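PDB 3PPT: Sodium/calcium exchanger regulatory protein 1 from Loligo pealei, which binds and may transport fatty acids such as palmitoleate, also binds phosphoinositides and phosphatidic acid and, when phosphorylated, stimulates the optic nerve sodium/calcium exchanger. Local coordinates for residues A[5-10]-A[39-44]; A[20-25]-A[117-122]; A[34-39]-A[53-58]. All coordinates share one frame; numbering follows the deposited sequence. Where two conformers were deposited one is given.

Overall arrangement
Contacts 1 and 3 are neighbours in the fatty-acid-binding barrel: they share Thr-39, on strand 39-45, which lies between strands 6-14 and 48-54 and pairs with both. All three contacts are partly buried, and contact 2 reaches the surface at Asn-119. Contacts 1 and 3 rest on main-chain hydrogen bonds, four over two residue pairs in contact 1 and one pair in contact 3, beside loops of which 55-58 meets the palmitoleate tail. Contact 2 lies on the other side of the chain's centre, its centre about 23 Å from that of contact 1. There helix 16-23 meets a hairpin turn through apolar side chains alone, and Met-20 links its helix to Asn-34 of contact 3.

Contact 1: residues A[5-10]-A[39-44]; sequences AGKWIL and TQEIKI
Thr-39 opens the strand that runs antiparallel to residues 6-10. Its OG1 takes the crowded position between backbone N and carbonyl carbon (chi1 63°), which sets CG2 3.9 Å from CG1 of Ile-9, the two side chains crossing obliquely. Gln-40 forms a hydrogen-bonded pair with Trp-8. Its N donates to Trp-8 O over 2.9 Å, from 31° above the carbonyl plane, and the return bond from Trp-8 N to Gln-40 O is equally short but bent, 137° at the hydrogen. Gln-40 O also lies at the indole edge, 3.6 Å from Trp-8 CD1. The Gln-40 amide points into the barrel, where OE1 is hydrogen-bonded to Arg-105 and NE2 weakly to Tyr-127, a palmitoleate-binding residue. Glu-41 and Lys-7 lie side by side on the outer face, their CG atoms 3.8 Å apart, whereas Lys-7 NZ stays 4.5 Å from Glu-41 OE2, beyond a salt bridge. Lys-7 CE also comes near Thr-39 CG2. An alanine here, without the chain beyond CB or its charge, would probably leave Glu-41 CG and Thr-39 CG2 less covered. Ile-42 closes a second hydrogen-bonded pair with Gly-6, both bonds 2.9 Å and nearly straight. Gly-6 has backbone angles at which a CB would press on Ala-5 O. Ile-42 CD1 approaches the indole obliquely, 4.1 Å from Trp-8 CD1, while Trp-8 NE1 is hydrogen-bonded to Leu-4 O, which helps to fix the ring's rotation. Last, Ile-44 CD1 reaches Ala-5 CB at 4.0 Å. The four main-chain bonds thus join the two strands, with partly exposed Lys-7, Ile-9, Thr-39 and Glu-41 on one face and buried Trp-8, Gln-40 and Ile-42 on the other, so that one seam of the barrel wall carries both an outer surface and part of the lipid pocket.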
ATOM      1  N   ALA A   5      -1.988  -1.272 -12.728  1.00 13.36           N
ATOM      2  CA  ALA A   5      -3.400  -1.617 -12.864  1.00 14.65           C
ATOM      3  C   ALA A   5      -3.606  -3.125 -12.864  1.00 14.63           C
ATOM      4  O   ALA A   5      -2.836  -3.874 -13.474  1.00 14.61           O
ATOM      5  CB  ALA A   5      -3.985  -1.016 -14.154  1.00 16.65           C
ATOM      6  N   GLY A   6      -4.650  -3.554 -12.170  1.00 13.96           N
ATOM      7  CA  GLY A   6      -5.068  -4.946 -12.177  1.00 14.14           C
ATOM      8  C   GLY A   6      -5.224  -5.469 -10.766  1.00 13.08           C
ATOM      9  O   GLY A   6      -5.431  -4.698  -9.822  1.00 14.09           O
ATOM     10  N   LYS A   7      -5.122  -6.785 -10.617  1.00 12.37           N
ATOM     11  CA  LYS A   7      -5.293  -7.419  -9.317  1.00 11.71           C
ATOM     12  C   LYS A   7      -4.017  -8.133  -8.908  1.00 11.71           C
ATOM     13  O   LYS A   7      -3.321  -8.728  -9.743  1.00 12.49           O
ATOM     14  CB  LYS A   7      -6.476  -8.394  -9.361  1.00 12.43           C
ATOM     15  CG  LYS A   7      -6.753  -9.078  -8.040  1.00 12.39           C
ATOM     16  CD  LYS A   7      -8.061  -9.844  -8.079  1.00 13.90           C
ATOM     17  CE  LYS A   7      -8.350 -10.424  -6.719  1.00 14.74           C
ATOM     18  NZ  LYS A   7      -9.635 -11.158  -6.743  1.00 15.05           N
ATOM     19  N   TRP A   8      -3.722  -8.072  -7.612  1.00 11.17           N
ATOM     20  CA  TRP A   8      -2.464  -8.534  -7.047  1.00 10.79           C
ATOM     21  C   TRP A   8      -2.755  -9.292  -5.762  1.00 10.85           C
ATOM     22  O   TRP A   8      -3.675  -8.930  -5.034  1.00 11.69           O
ATOM     23  CB  TRP A   8      -1.598  -7.319  -6.686  1.00 11.20           C
ATOM     24  CG  TRP A   8      -1.270  -6.465  -7.861  1.00 11.40           C
ATOM     25  CD1 TRP A   8      -1.895  -5.311  -8.256  1.00 11.72           C
ATOM     26  CD2 TRP A   8      -0.224  -6.700  -8.805  1.00 11.53           C
ATOM     27  NE1 TRP A   8      -1.288  -4.813  -9.393  1.00 12.45           N
ATOM     28  CE2 TRP A   8      -0.263  -5.650  -9.747  1.00 11.70           C
ATOM     29  CE3 TRP A   8       0.749  -7.696  -8.938  1.00 11.25           C
ATOM     30  CZ2 TRP A   8       0.634  -5.577 -10.818  1.00 13.32           C
ATOM     31  CZ3 TRP A   8       1.636  -7.623  -9.993  1.00 12.22           C
ATOM     32  CH2 TRP A   8       1.573  -6.569 -10.920  1.00 12.52           C
ATOM     33  N   ILE A   9      -1.960 -10.309  -5.453  1.00 11.26           N
ATOM     34  CA  ILE A   9      -2.105 -11.020  -4.180  1.00 11.33           C
ATOM     35  C   ILE A   9      -0.733 -11.198  -3.519  1.00 10.35           C
ATOM     36  O   ILE A   9       0.259 -11.437  -4.199  1.00 10.96           O
ATOM     37  CB  ILE A   9      -2.858 -12.361  -4.377  1.00 13.14           C
ATOM     38  CG1 ILE A   9      -3.289 -12.947  -3.029  1.00 14.71           C
ATOM     39  CG2 ILE A   9      -2.026 -13.341  -5.217  1.00 14.02           C
ATOM     40  CD1 ILE A   9      -4.374 -14.016  -3.161  1.00 15.63           C
ATOM     41  N   LEU A  10      -0.670 -11.051  -2.198  1.00 10.06           N
ATOM     42  CA  LEU A  10       0.614 -11.069  -1.511  1.00 10.40           C
ATOM     43  C   LEU A  10       1.325 -12.399  -1.696  1.00 10.77           C
ATOM     44  O   LEU A  10       0.721 -13.449  -1.492  1.00 12.10           O
ATOM     45  CB  LEU A  10       0.409 -10.843  -0.018  1.00 10.37           C
ATOM     46  CG  LEU A  10       1.703 -10.726   0.797  1.00 11.49           C
ATOM     47  CD1 LEU A  10       2.418  -9.414   0.486  1.00 12.24           C
ATOM     48  CD2 LEU A  10       1.425 -10.864   2.297  1.00 12.70           C
ATOM     49  N   THR A  39      -5.221  -8.885  -1.001  1.00  9.50           N
ATOM     50  CA  THR A  39      -5.220  -8.550  -2.413  1.00  9.79           C
ATOM     51  C   THR A  39      -5.240  -7.034  -2.554  1.00 10.05           C
ATOM     52  O   THR A  39      -5.787  -6.323  -1.702  1.00 11.01           O
ATOM     53  CB  THR A  39      -6.430  -9.113  -3.158  1.00 11.28           C
ATOM     54  OG1 THR A  39      -7.633  -8.532  -2.635  1.00 12.74           O
ATOM     55  CG2 THR A  39      -6.459 -10.637  -3.037  1.00 11.55           C
ATOM     56  N   GLN A  40      -4.668  -6.549  -3.647  1.00  9.78           N
ATOM     57  CA  GLN A  40      -4.828  -5.156  -4.042  1.00 10.36           C
ATOM     58  C   GLN A  40      -5.416  -5.122  -5.437  1.00 10.85           C
ATOM     59  O   GLN A  40      -4.955  -5.836  -6.342  1.00 12.01           O
ATOM     60  CB  GLN A  40      -3.505  -4.396  -4.017  1.00 10.19           C
ATOM     61  CG  GLN A  40      -2.991  -4.145  -2.602  1.00 10.61           C
ATOM     62  CD  GLN A  40      -1.782  -3.222  -2.564  1.00 10.53           C
ATOM     63  OE1 GLN A  40      -1.626  -2.359  -3.433  1.00 11.06           O
ATOM     64  NE2 GLN A  40      -0.929  -3.384  -1.548  1.00 12.15           N
ATOM     65  N   GLU A  41      -6.423  -4.280  -5.614  0.61 11.06           N
ATOM     66  CA  GLU A  41      -7.002  -4.048  -6.922  0.61 11.31           C
ATOM     67  C   GLU A  41      -6.831  -2.590  -7.253  0.61 11.52           C
ATOM     68  O   GLU A  41      -7.313  -1.714  -6.530  0.61 11.82           O
ATOM     69  CB  GLU A  41      -8.459  -4.446  -6.918  0.61 13.00           C
ATOM     70  CG  GLU A  41      -8.596  -5.935  -6.893  0.61 13.84           C
ATOM     71  CD  GLU A  41     -10.000  -6.378  -6.627  0.61 14.74           C
ATOM     72  OE1 GLU A  41     -10.430  -6.236  -5.466  0.61 15.41           O
ATOM     73  OE2 GLU A  41     -10.663  -6.867  -7.574  0.61 14.94           O
ATOM     74  N   ILE A  42      -6.111  -2.343  -8.339  1.00 11.81           N
ATOM     75  CA  ILE A  42      -5.706  -0.999  -8.698  1.00 12.11           C
ATOM     76  C   ILE A  42      -6.332  -0.658 -10.038  1.00 12.61           C
ATOM     77  O   ILE A  42      -6.229  -1.424 -11.004  1.00 13.59           O
ATOM     78  CB  ILE A  42      -4.161  -0.925  -8.780  1.00 12.02           C
ATOM     79  CG1 ILE A  42      -3.552  -1.280  -7.411  1.00 12.29           C
ATOM     80  CG2 ILE A  42      -3.688   0.438  -9.297  1.00 12.70           C
ATOM     81  CD1 ILE A  42      -2.036  -1.281  -7.380  1.00 13.22           C
ATOM     82  N   LYS A  43      -7.015   0.479 -10.072  1.00 13.04           N
ATOM     83  CA  LYS A  43      -7.624   0.985 -11.295  1.00 14.79           C
ATOM     84  C   LYS A  43      -7.026   2.339 -11.616  1.00 14.14           C
ATOM     85  O   LYS A  43      -6.758   3.136 -10.710  1.00 13.26           O
ATOM     86  CB  LYS A  43      -9.134   1.112 -11.123  1.00 18.31           C
ATOM     87  CG  LYS A  43      -9.822  -0.223 -10.932  1.00 21.06           C
ATOM     88  CD  LYS A  43     -11.244  -0.056 -10.430  1.00 24.38           C
ATOM     89  CE  LYS A  43     -11.872  -1.404 -10.156  1.00 27.10           C
ATOM     90  NZ  LYS A  43     -12.267  -2.079 -11.417  1.00 28.75           N
ATOM     91  N   ILE A  44      -6.802   2.589 -12.904  1.00 13.99           N
ATOM     92  CA  ILE A  44      -6.197   3.831 -13.348  1.00 14.53           C
ATOM     93  C   ILE A  44      -6.955   4.348 -14.555  1.00 15.09           C
ATOM     94  O   ILE A  44      -7.190   3.609 -15.519  1.00 16.24           O
ATOM     95  CB  ILE A  44      -4.730   3.631 -13.737  1.00 15.23           C
ATOM     96  CG1 ILE A  44      -3.962   3.007 -12.573  1.00 15.87           C
ATOM     97  CG2 ILE A  44      -4.085   4.969 -14.109  1.00 16.16           C
ATOM     98  CD1 ILE A  44      -2.597   2.511 -12.969  1.00 16.43           C
TER

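Contact 2: residues A[20-25]-A[117-122]; sequences MKAVGV and KVNDVV
Apolar contact alone joins the end of helix 16-23 to the tight turn between strands 111-118 and 121-130. Ala-22 is at its centre: its CB points at the hairpin and comes within 3.6 Å of Val-118 CG1, with Val-121 CG2 farther off at 4.3 Å. Val-118 holds CG1 in the crowded position between its backbone N and carbonyl carbon (chi1 57°), and CG2, anti to the backbone N, is left to meet the next helix residue. There it crosses obliquely with Val-23, whose CG1 lies 4.0 Å away. The two methyls of one valine therefore serve consecutive residues of the helix. Tyr-19, one turn back on the same helix, also touches both Val-118 and Val-121.

No hydrogen bond spans the contact. Asn-119 ND2, the polar group nearest the helix, remains 4.4 Å from Ala-22 O. Main-chain bonds instead shape each partner separately. The helix closes in a Schellman motif: Gly-24 has a positive phi (97°), at which a CB would crowd Val-23 O, and Val-25 N reaches back to Met-20 O over 3.0 Å while Gly-24 N bonds to Lys-21 O. Across from it, a type II' turn from Val-118 to Val-121 carries Asn-119 and Asp-120 at its corners and is tied by reciprocal bonds, the shorter being Val-121 N to Val-118 O at 2.7 Å.

Met-20 points away from the hairpin, touches the bound palmitoleic acid and packs against helix 27-35. Helix 16-23 belongs to the helical pair that caps the barrel in fatty-acid-binding proteins, and here it rests on the hairpin through a few methyl groups. With no directional bond across it, this junction probably depends on shape and on the exclusion of water, the two backbones being braced independently.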
ATOM      1  N   MET A  20       4.570  -2.146  11.335  1.00 10.55           N
ATOM      2  CA  MET A  20       3.358  -1.941  12.114  1.00 11.07           C
ATOM      3  C   MET A  20       3.642  -1.444  13.536  1.00 11.49           C
ATOM      4  O   MET A  20       2.927  -0.580  14.028  1.00 11.74           O
ATOM      5  CB  MET A  20       2.521  -3.216  12.152  1.00 11.48           C
ATOM      6  CG  MET A  20       1.861  -3.533  10.808  1.00 11.71           C
ATOM      7  SD  MET A  20       0.664  -4.862  10.947  1.00 11.45           S
ATOM      8  CE  MET A  20       1.752  -6.266  11.205  1.00 11.80           C
ATOM      9  N   LYS A  21       4.676  -1.972  14.189  1.00 11.52           N
ATOM     10  CA  LYS A  21       5.040  -1.478  15.517  1.00 13.30           C
ATOM     11  C   LYS A  21       5.398   0.005  15.465  1.00 13.56           C
ATOM     12  O   LYS A  21       5.003   0.769  16.338  1.00 15.02           O
ATOM     13  CB  LYS A  21       6.192  -2.287  16.110  1.00 14.48           C
ATOM     14  CG  LYS A  21       5.781  -3.682  16.560  1.00 15.20           C
ATOM     15  CD  LYS A  21       6.960  -4.447  17.142  1.00 18.29           C
ATOM     16  CE  LYS A  21       6.532  -5.832  17.581  1.00 21.16           C
ATOM     17  NZ  LYS A  21       7.681  -6.620  18.100  1.00 23.20           N
ATOM     18  N   ALA A  22       6.106   0.417  14.415  1.00 13.32           N
ATOM     19  CA  ALA A  22       6.561   1.798  14.298  1.00 13.77           C
ATOM     20  C   ALA A  22       5.389   2.757  14.120  1.00 14.27           C
ATOM     21  O   ALA A  22       5.458   3.898  14.567  1.00 16.62           O
ATOM     22  CB  ALA A  22       7.548   1.942  13.162  1.00 14.66           C
ATOM     23  N   VAL A  23       4.306   2.303  13.488  1.00 13.09           N
ATOM     24  CA  VAL A  23       3.150   3.184  13.317  1.00 13.55           C
ATOM     25  C   VAL A  23       2.124   3.019  14.439  1.00 14.95           C
ATOM     26  O   VAL A  23       1.122   3.725  14.469  1.00 17.03           O
ATOM     27  CB  VAL A  23       2.478   3.074  11.917  1.00 14.04           C
ATOM     28  CG1 VAL A  23       3.498   3.321  10.819  1.00 15.08           C
ATOM     29  CG2 VAL A  23       1.788   1.724  11.730  1.00 14.78           C
ATOM     30  N   GLY A  24       2.379   2.096  15.363  1.00 13.50           N
ATOM     31  CA  GLY A  24       1.572   1.994  16.569  1.00 13.91           C
ATOM     32  C   GLY A  24       0.452   0.966  16.552  1.00 13.47           C
ATOM     33  O   GLY A  24      -0.458   1.034  17.381  1.00 15.23           O
ATOM     34  N   VAL A  25       0.503   0.004  15.631  1.00 12.86           N
ATOM     35  CA  VAL A  25      -0.543  -1.021  15.569  1.00 12.86           C
ATOM     36  C   VAL A  25      -0.490  -1.911  16.808  1.00 13.18           C
ATOM     37  O   VAL A  25       0.583  -2.336  17.230  1.00 13.91           O
ATOM     38  CB  VAL A  25      -0.425  -1.882  14.291  1.00 12.22           C
ATOM     39  CG1 VAL A  25      -1.583  -2.858  14.197  1.00 13.03           C
ATOM     40  CG2 VAL A  25      -0.367  -0.983  13.051  1.00 13.26           C
ATOM     41  N   LYS A 117       8.131   2.540   4.138  0.51 11.93           N
ATOM     42  CA  LYS A 117       9.174   3.112   4.985  0.51 12.99           C
ATOM     43  C   LYS A 117       8.603   4.054   6.039  0.51 12.74           C
ATOM     44  O   LYS A 117       7.800   4.937   5.733  0.51 12.92           O
ATOM     45  CB  LYS A 117      10.217   3.852   4.144  0.51 14.80           C
ATOM     46  CG  LYS A 117      10.973   2.966   3.173  0.51 16.41           C
ATOM     47  CD  LYS A 117      12.044   3.755   2.434  0.51 17.96           C
ATOM     48  CE  LYS A 117      12.679   2.933   1.324  0.51 19.87           C
ATOM     49  NZ  LYS A 117      13.676   3.732   0.551  0.51 20.91           N
ATOM     50  N   VAL A 118       9.029   3.858   7.282  1.00 13.01           N
ATOM     51  CA  VAL A 118       8.625   4.720   8.384  1.00 14.46           C
ATOM     52  C   VAL A 118       9.826   4.824   9.303  1.00 16.42           C
ATOM     53  O   VAL A 118      10.451   3.814   9.620  1.00 17.18           O
ATOM     54  CB  VAL A 118       7.391   4.170   9.153  1.00 14.83           C
ATOM     55  CG1 VAL A 118       7.635   2.771   9.687  1.00 15.61           C
ATOM     56  CG2 VAL A 118       6.996   5.115  10.279  1.00 15.47           C
ATOM     57  N   ASN A 119      10.173   6.045   9.704  1.00 17.47           N
ATOM     58  CA  ASN A 119      11.347   6.259  10.528  1.00 20.00           C
ATOM     59  C   ASN A 119      12.518   5.489   9.933  1.00 20.46           C
ATOM     60  O   ASN A 119      12.839   5.671   8.763  1.00 20.51           O
ATOM     61  CB  ASN A 119      11.055   5.854  11.973  1.00 22.48           C
ATOM     62  CG  ASN A 119       9.942   6.681  12.588  1.00 25.76           C
ATOM     63  OD1 ASN A 119       9.762   7.848  12.240  1.00 26.39           O
ATOM     64  ND2 ASN A 119       9.184   6.079  13.500  1.00 27.49           N
ATOM     65  N   ASP A 120      13.111   4.583  10.703  1.00 21.40           N
ATOM     66  CA  ASP A 120      14.240   3.809  10.198  1.00 21.61           C
ATOM     67  C   ASP A 120      13.891   2.404   9.724  1.00 21.48           C
ATOM     68  O   ASP A 120      14.783   1.597   9.465  1.00 22.46           O
ATOM     69  CB  ASP A 120      15.320   3.733  11.265  1.00 23.34           C
ATOM     70  CG  ASP A 120      15.794   5.087  11.678  0.70 24.38           C
ATOM     71  OD1 ASP A 120      16.388   5.777  10.822  0.70 25.53           O
ATOM     72  OD2 ASP A 120      15.554   5.465  12.841  0.70 24.86           O
ATOM     73  N   VAL A 121      12.601   2.119   9.608  1.00 18.82           N
ATOM     74  CA  VAL A 121      12.142   0.794   9.235  1.00 18.50           C
ATOM     75  C   VAL A 121      11.842   0.758   7.744  1.00 16.45           C
ATOM     76  O   VAL A 121      11.228   1.683   7.201  1.00 16.08           O
ATOM     77  CB  VAL A 121      10.868   0.414  10.012  1.00 21.21           C
ATOM     78  CG1 VAL A 121      10.258  -0.869   9.454  1.00 21.87           C
ATOM     79  CG2 VAL A 121      11.173   0.269  11.487  1.00 23.15           C
ATOM     80  N   VAL A 122      12.294  -0.304   7.086  1.00 16.01           N
ATOM     81  CA  VAL A 122      11.926  -0.562   5.701  1.00 15.97           C
ATOM     82  C   VAL A 122      11.289  -1.936   5.622  1.00 15.37           C
ATOM     83  O   VAL A 122      11.836  -2.915   6.135  1.00 17.41           O
ATOM     84  CB  VAL A 122      13.136  -0.506   4.748  1.00 17.90           C
ATOM     85  CG1 VAL A 122      12.682  -0.707   3.308  1.00 18.61           C
ATOM     86  CG2 VAL A 122      13.888   0.818   4.905  1.00 18.77           C
TER

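Contact 3: residues A[34-39]-A[53-58]; sequences NAATPT and TSTTFK. With PAM (palmitoleic acid), chain B.
The Phe-57 ring has Thr-55 OG1 over the centre of one face, 3.3 Å above the plane. At its edge it meets Ala-36 CB, 3.8 Å from CE2, and C12 of the palmitoleic acid tail, 3.6 Å from CE1. The Thr-55 hydroxyl is tied to its own loop: it donates to a lone pair of Lys-58 O over 2.7 Å and accepts from Phe-57 N, forming an ST turn, and Lys-58 O takes Thr-55 N as a second donor. Thr-55 CG2 lies between Ala-36 CB and Pro-38 CB, 3.9 Å from the latter. Thr-39 N donates to Ser-54 O over 3.1 Å. In return Ser-54 N donates to Thr-39 O over 2.9 Å. A water bonded to both hydroxyls links the side chains of this pair. The tail's last carbon, C16, lies close to the carbonyl oxygens of Thr-53 and Lys-58. Pro-38 also packs on Arg-125 and Tyr-127, which bind the fatty acid. The segment 34-39 thus leads from helix 27-35 of the barrel's lid into strand 39-45, alongside the turn that joins strands 48-54 and 59-65.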
ATOM      1  N   ASN A  34      -0.290  -9.665  10.133  1.00 11.64           N
ATOM      2  CA  ASN A  34       0.849 -10.501   9.774  1.00 12.21           C
ATOM      3  C   ASN A  34       0.415 -11.789   9.076  1.00 13.14           C
ATOM      4  O   ASN A  34       1.082 -12.255   8.145  1.00 14.78           O
ATOM      5  CB  ASN A  34       1.706 -10.831  11.002  1.00 12.47           C
ATOM      6  CG  ASN A  34       2.632  -9.689  11.398  1.00 12.17           C
ATOM      7  OD1 ASN A  34       3.294  -9.086  10.550  1.00 12.91           O
ATOM      8  ND2 ASN A  34       2.685  -9.386  12.690  1.00 12.65           N
ATOM      9  N   ALA A  35      -0.701 -12.362   9.526  1.00 12.65           N
ATOM     10  CA  ALA A  35      -1.189 -13.630   8.991  1.00 13.91           C
ATOM     11  C   ALA A  35      -1.968 -13.466   7.692  1.00 13.76           C
ATOM     12  O   ALA A  35      -2.254 -14.448   7.018  1.00 15.84           O
ATOM     13  CB  ALA A  35      -2.047 -14.336  10.024  1.00 14.80           C
ATOM     14  N   ALA A  36      -2.327 -12.232   7.354  1.00 12.51           N
ATOM     15  CA  ALA A  36      -3.176 -11.983   6.196  1.00 12.39           C
ATOM     16  C   ALA A  36      -2.475 -12.249   4.869  1.00 12.47           C
ATOM     17  O   ALA A  36      -1.247 -12.172   4.763  1.00 12.67           O
ATOM     18  CB  ALA A  36      -3.697 -10.549   6.225  1.00 12.80           C
ATOM     19  N   THR A  37      -3.282 -12.508   3.849  1.00 12.74           N
ATOM     20  CA  THR A  37      -2.806 -12.596   2.473  1.00 13.43           C
ATOM     21  C   THR A  37      -3.640 -11.625   1.647  1.00 12.14           C
ATOM     22  O   THR A  37      -4.546 -12.023   0.924  1.00 13.11           O
ATOM     23  CB  THR A  37      -2.942 -14.028   1.912  1.00 16.33           C
ATOM     24  OG1 THR A  37      -2.352 -14.952   2.834  1.00 19.01           O
ATOM     25  CG2 THR A  37      -2.243 -14.143   0.559  1.00 17.22           C
ATOM     26  N   PRO A  38      -3.331 -10.331   1.751  0.57 10.47           N
ATOM     27  CA  PRO A  38      -4.186  -9.332   1.107  0.57 10.15           C
ATOM     28  C   PRO A  38      -4.135  -9.356  -0.407  0.57  9.35           C
ATOM     29  O   PRO A  38      -3.142  -9.771  -1.024  0.57 10.62           O
ATOM     30  CB  PRO A  38      -3.599  -8.007   1.599  0.57  9.53           C
ATOM     31  CG  PRO A  38      -2.180  -8.339   1.948  0.57 10.17           C
ATOM     32  CD  PRO A  38      -2.237  -9.714   2.520  0.57 10.82           C
ATOM     33  N   THR A  39      -5.221  -8.885  -1.001  1.00  9.50           N
ATOM     34  CA  THR A  39      -5.220  -8.550  -2.413  1.00  9.79           C
ATOM     35  C   THR A  39      -5.240  -7.034  -2.554  1.00 10.05           C
ATOM     36  O   THR A  39      -5.787  -6.323  -1.702  1.00 11.01           O
ATOM     37  CB  THR A  39      -6.430  -9.113  -3.158  1.00 11.28           C
ATOM     38  OG1 THR A  39      -7.633  -8.532  -2.635  1.00 12.74           O
ATOM     39  CG2 THR A  39      -6.459 -10.637  -3.037  1.00 11.55           C
ATOM     40  N   THR A  53      -7.625  -2.560  -0.996  1.00  9.66           N
ATOM     41  CA  THR A  53      -6.821  -3.595  -0.349  1.00 10.15           C
ATOM     42  C   THR A  53      -7.740  -4.402   0.540  1.00  9.98           C
ATOM     43  O   THR A  53      -8.363  -3.843   1.441  1.00 11.08           O
ATOM     44  CB  THR A  53      -5.672  -3.003   0.500  1.00 10.40           C
ATOM     45  OG1 THR A  53      -4.899  -2.104  -0.313  1.00 10.69           O
ATOM     46  CG2 THR A  53      -4.771  -4.112   1.021  1.00 11.21           C
ATOM     47  N   SER A  54      -7.833  -5.702   0.271  1.00  8.84           N
ATOM     48  CA  SER A  54      -8.830  -6.560   0.922  1.00 10.20           C
ATOM     49  C   SER A  54      -8.187  -7.680   1.723  1.00  9.20           C
ATOM     50  O   SER A  54      -7.228  -8.300   1.269  1.00 10.04           O
ATOM     51  CB  SER A  54      -9.742  -7.202  -0.136  1.00 12.09           C
ATOM     52  OG  SER A  54     -10.393  -6.252  -0.970  1.00 13.96           O
ATOM     53  N   THR A  55      -8.735  -7.945   2.908  1.00 10.08           N
ATOM     54  CA  THR A  55      -8.390  -9.117   3.709  1.00  9.71           C
ATOM     55  C   THR A  55      -9.687  -9.693   4.272  1.00 10.54           C
ATOM     56  O   THR A  55     -10.755  -9.130   4.068  1.00 10.27           O
ATOM     57  CB  THR A  55      -7.481  -8.752   4.907  1.00 10.38           C
ATOM     58  OG1 THR A  55      -8.219  -7.936   5.829  1.00 10.69           O
ATOM     59  CG2 THR A  55      -6.207  -8.025   4.458  1.00 11.83           C
ATOM     60  N   THR A  56      -9.588 -10.776   5.036  1.00 10.40           N
ATOM     61  CA  THR A  56     -10.788 -11.367   5.618  1.00 11.29           C
ATOM     62  C   THR A  56     -11.395 -10.528   6.739  1.00 10.23           C
ATOM     63  O   THR A  56     -12.549 -10.750   7.103  1.00 11.67           O
ATOM     64  CB  THR A  56     -10.527 -12.773   6.167  1.00 12.76           C
ATOM     65  OG1 THR A  56      -9.576 -12.708   7.237  1.00 14.64           O
ATOM     66  CG2 THR A  56     -10.024 -13.704   5.082  1.00 13.96           C
ATOM     67  N   PHE A  57     -10.621  -9.589   7.291  1.00  9.89           N
ATOM     68  CA  PHE A  57     -11.042  -8.844   8.481  1.00 10.54           C
ATOM     69  C   PHE A  57     -11.175  -7.340   8.260  1.00 11.43           C
ATOM     70  O   PHE A  57     -11.771  -6.662   9.085  1.00 13.11           O
ATOM     71  CB  PHE A  57     -10.089  -9.110   9.657  1.00 12.01           C
ATOM     72  CG  PHE A  57      -8.665  -8.731   9.374  1.00 12.48           C
ATOM     73  CD1 PHE A  57      -8.189  -7.458   9.670  1.00 14.24           C
ATOM     74  CD2 PHE A  57      -7.802  -9.647   8.795  1.00 13.96           C
ATOM     75  CE1 PHE A  57      -6.870  -7.110   9.393  1.00 15.12           C
ATOM     76  CE2 PHE A  57      -6.498  -9.308   8.511  1.00 15.77           C
ATOM     77  CZ  PHE A  57      -6.026  -8.038   8.809  1.00 15.94           C
ATOM     78  N   LYS A  58     -10.617  -6.823   7.165  1.00 11.19           N
ATOM     79  CA  LYS A  58     -10.596  -5.380   6.916  1.00 11.48           C
ATOM     80  C   LYS A  58     -10.309  -5.079   5.453  1.00 11.17           C
ATOM     81  O   LYS A  58      -9.448  -5.708   4.843  1.00 12.11           O
ATOM     82  CB  LYS A  58      -9.507  -4.712   7.776  1.00 13.40           C
ATOM     83  CG  LYS A  58      -9.353  -3.192   7.591  1.00 16.22           C
ATOM     84  CD  LYS A  58     -10.559  -2.448   8.139  1.00 19.71           C
ATOM     85  CE  LYS A  58     -10.403  -0.945   8.012  1.00 22.21           C
ATOM     86  NZ  LYS A  58     -11.550  -0.224   8.639  1.00 23.79           N
TER
HETATM   87  C1  PAM B 500      -0.033  -3.989   2.154  0.84 11.82           C
HETATM   88  O1  PAM B 500      -0.825  -3.421   1.360  0.84 12.15           O
HETATM   89  O2  PAM B 500       0.457  -5.115   1.896  0.84 11.73           O
HETATM   90  C2  PAM B 500       0.359  -3.319   3.461  0.84 13.31           C
HETATM   91  C3  PAM B 500      -0.480  -2.095   3.799  0.84 14.01           C
HETATM   92  C4  PAM B 500      -0.074  -1.514   5.152  0.84 14.65           C
HETATM   93  C5  PAM B 500      -1.022  -0.385   5.551  0.84 14.94           C
HETATM   94  C6  PAM B 500      -0.683   0.290   6.876  0.84 15.25           C
HETATM   95  C7  PAM B 500      -0.625  -0.694   8.038  1.00 16.75           C
HETATM   96  C8  PAM B 500      -1.970  -1.377   8.249  1.00 18.51           C
HETATM   97  C9  PAM B 500      -1.867  -2.369   9.380  1.00 19.64           C
HETATM   98  C10 PAM B 500      -2.906  -3.116   9.760  0.84 20.46           C
HETATM   99  C11 PAM B 500      -4.255  -3.029   9.087  0.84 22.76           C
HETATM  100  C12 PAM B 500      -4.615  -4.390   8.510  0.84 24.76           C
HETATM  101  C13 PAM B 500      -4.491  -4.417   6.996  0.84 26.38           C
HETATM  102  C14 PAM B 500      -5.631  -3.642   6.348  0.84 26.53           C
HETATM  103  C15 PAM B 500      -5.561  -3.780   4.834  0.84 26.10           C
HETATM  104  C16 PAM B 500      -6.933  -3.989   4.242  0.84 25.12           C
HETATM  105  O   HOH W   1      -6.456 -12.101   4.336  1.00  9.07           O
HETATM  106  O   HOH W   2      -8.742  -6.033  -3.226  1.00 12.99           O